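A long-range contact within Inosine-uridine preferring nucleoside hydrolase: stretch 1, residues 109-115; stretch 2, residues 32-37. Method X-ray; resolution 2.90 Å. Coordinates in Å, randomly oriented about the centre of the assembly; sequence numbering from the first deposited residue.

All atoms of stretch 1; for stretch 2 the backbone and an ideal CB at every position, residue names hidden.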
# COMPACT_ATOMS: atom_id res chain seq x y z
N SER A 109 -27.87 -16.82 17.07
CA SER A 109 -26.51 -16.28 16.96
C SER A 109 -26.44 -15.25 15.84
O SER A 109 -27.25 -15.27 14.90
CB SER A 109 -25.47 -17.39 16.73
OG SER A 109 -25.45 -17.84 15.38
N ALA A 110 -25.46 -14.36 15.94
CA ALA A 110 -25.25 -13.32 14.95
C ALA A 110 -24.72 -13.88 13.64
O ALA A 110 -24.98 -13.32 12.57
CB ALA A 110 -24.31 -12.26 15.48
N VAL A 111 -23.97 -14.98 13.75
CA VAL A 111 -23.55 -15.75 12.58
C VAL A 111 -24.77 -16.07 11.70
O VAL A 111 -24.77 -15.75 10.51
CB VAL A 111 -22.84 -17.07 13.00
CG1 VAL A 111 -22.32 -17.82 11.78
CG2 VAL A 111 -21.72 -16.82 14.02
N ASP A 112 -25.80 -16.66 12.31
CA ASP A 112 -27.03 -17.05 11.60
C ASP A 112 -27.89 -15.86 11.18
O ASP A 112 -28.55 -15.93 10.14
CB ASP A 112 -27.87 -18.01 12.44
CG ASP A 112 -27.19 -19.35 12.68
OD1 ASP A 112 -26.48 -19.85 11.79
OD2 ASP A 112 -27.39 -19.89 13.79
N PHE A 113 -27.90 -14.80 11.99
CA PHE A 113 -28.64 -13.58 11.65
C PHE A 113 -28.12 -12.95 10.36
O PHE A 113 -28.91 -12.49 9.53
CB PHE A 113 -28.57 -12.56 12.78
CG PHE A 113 -29.14 -11.21 12.41
CD1 PHE A 113 -30.46 -11.09 11.98
CD2 PHE A 113 -28.35 -10.07 12.47
CE1 PHE A 113 -30.98 -9.86 11.63
CE2 PHE A 113 -28.87 -8.83 12.13
CZ PHE A 113 -30.19 -8.73 11.70
N ILE A 114 -26.80 -12.93 10.21
CA ILE A 114 -26.16 -12.42 9.00
C ILE A 114 -26.57 -13.27 7.79
O ILE A 114 -27.05 -12.75 6.79
CB ILE A 114 -24.62 -12.37 9.15
CG1 ILE A 114 -24.22 -11.28 10.16
CG2 ILE A 114 -23.93 -12.10 7.81
CD1 ILE A 114 -22.83 -11.44 10.74
N ILE A 115 -26.39 -14.59 7.92
CA ILE A 115 -26.69 -15.53 6.83
C ILE A 115 -28.15 -15.40 6.41
O ILE A 115 -28.46 -15.33 5.21
CB ILE A 115 -26.39 -16.99 7.23
CG1 ILE A 115 -24.89 -17.19 7.51
CG2 ILE A 115 -26.84 -17.97 6.15
CD1 ILE A 115 -24.58 -18.37 8.43
N UNK A 32 -31.33 0.47 9.86
CA UNK A 32 -30.47 -0.36 10.69
C UNK A 32 -31.28 -1.55 11.21
O UNK A 32 -32.10 -1.38 12.11
CB UNK A 32 -29.88 0.45 11.85
N UNK A 33 -31.06 -2.73 10.64
CA UNK A 33 -31.82 -3.94 11.00
C UNK A 33 -31.38 -4.45 12.37
O UNK A 33 -32.22 -4.75 13.21
CB UNK A 33 -31.63 -5.03 9.95
N UNK A 34 -30.07 -4.59 12.55
CA UNK A 34 -29.53 -5.09 13.80
C UNK A 34 -28.07 -4.76 14.03
O UNK A 34 -27.36 -4.36 13.12
CB UNK A 34 -29.71 -6.61 13.86
N UNK A 35 -27.64 -4.92 15.28
CA UNK A 35 -26.27 -4.72 15.69
C UNK A 35 -25.74 -6.08 16.12
O UNK A 35 -26.11 -6.59 17.16
CB UNK A 35 -26.16 -3.68 16.81
N UNK A 36 -24.90 -6.67 15.28
CA UNK A 36 -24.15 -7.86 15.67
C UNK A 36 -23.04 -7.47 16.65
O UNK A 36 -22.32 -6.50 16.41
CB UNK A 36 -23.57 -8.56 14.44
N UNK A 37 -22.88 -8.22 17.74
CA UNK A 37 -21.90 -7.90 18.78
C UNK A 37 -20.63 -8.73 18.64
O UNK A 37 -20.70 -9.92 18.37
CB UNK A 37 -22.51 -8.12 20.17

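Stretch 1 begins with a capping residue and turns into a helix. Ser-109 OG accepts a weak hydrogen bond from Asp-112 N at 3.3 Å. Ala-110, Phe-113 and Ile-114 supply the surface that meets stretch 2, a strand. The helix and strand axes approach to 9.1 Å and run at 141°, closer to antiparallel than parallel. No hydrogen bond links the two stretches, so the fit is one of shape and apolar contact.

Position 32 has nothing of stretch 1 within 5.5 Å of its ideal CB. The helix sets no condition here, and many side chains would do. The deposited residue is Leu-32, which makes no contact with stretch 1.

Position 33 points its CA-to-CB bond toward the helix. The ideal CB lies 4.3 Å from Phe-113 CZ, the tip of the ring. An apolar side chain of moderate size would suit this spot; valine, leucine, isoleucine or methionine are all plausible. The residue is Ile-33. Its CG2 sits 3.7 Å from Phe-113 CZ, at the ring edge and near the ring plane. Chi1 is m and chi2 is t.

Position 34 also points toward stretch 1, but the space is taken. An ideal CB would come 2.9 Å from Phe-113 CE2, which is a clash. Phi and psi of -160° and 165° are extended and do not by themselves demand glycine; the ring does. The residue is Gly-34. Without a CB, its CA packs 4.1 Å from Phe-113 CE2.

Position 35 points away from stretch 1, and nothing there lies within 5.5 Å of its ideal CB. The helix leaves the choice open. The residue is Ile-35, which makes no contact with it.

Position 36 points toward the helix, and its CA is 5.6 Å from Ala-110 CA. The ideal CB is 3.9 Å from Ala-110 CB, 4.7 Å from Ile-114 CD1 and 5.4 Å from Phe-113 CD2. These neighbours are apolar and close, so a small or beta-branched side chain fits: alanine, serine, threonine or valine. The residue is Thr-36, with chi1 m. Its CG2 lies 3.2 Å from Ala-110 CB, a tight contact. Its OG1 is 4.0 Å from Phe-113 CD2, at the ring edge, and 4.1 Å from Ile-114 CG1. The hydroxyl makes no hydrogen bond to stretch 1.

Position 37 would direct a CB sideways, with nothing of stretch 1 within 5.5 Å. Stretch 1 does not require a particular residue. The residue is Gly-37.

Stretch 2 (32-37) LIGITG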
# COMPACT_ATOMS: atom_id res chain seq x y z
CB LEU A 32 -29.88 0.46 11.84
CG LEU A 32 -29.06 -0.26 12.91
CD1 LEU A 32 -28.03 -1.19 12.33
CD2 LEU A 32 -28.40 0.74 13.85
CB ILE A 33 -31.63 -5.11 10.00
CG1 ILE A 33 -31.95 -4.69 8.57
CG2 ILE A 33 -32.55 -6.27 10.37
CD1 ILE A 33 -31.42 -5.68 7.53
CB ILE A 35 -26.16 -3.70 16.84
CG1 ILE A 35 -26.51 -2.31 16.33
CG2 ILE A 35 -24.76 -3.71 17.46
CD1 ILE A 35 -26.66 -1.26 17.39
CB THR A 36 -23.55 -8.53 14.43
OG1 THR A 36 -24.61 -9.10 13.64
CG2 THR A 36 -22.57 -9.61 14.84
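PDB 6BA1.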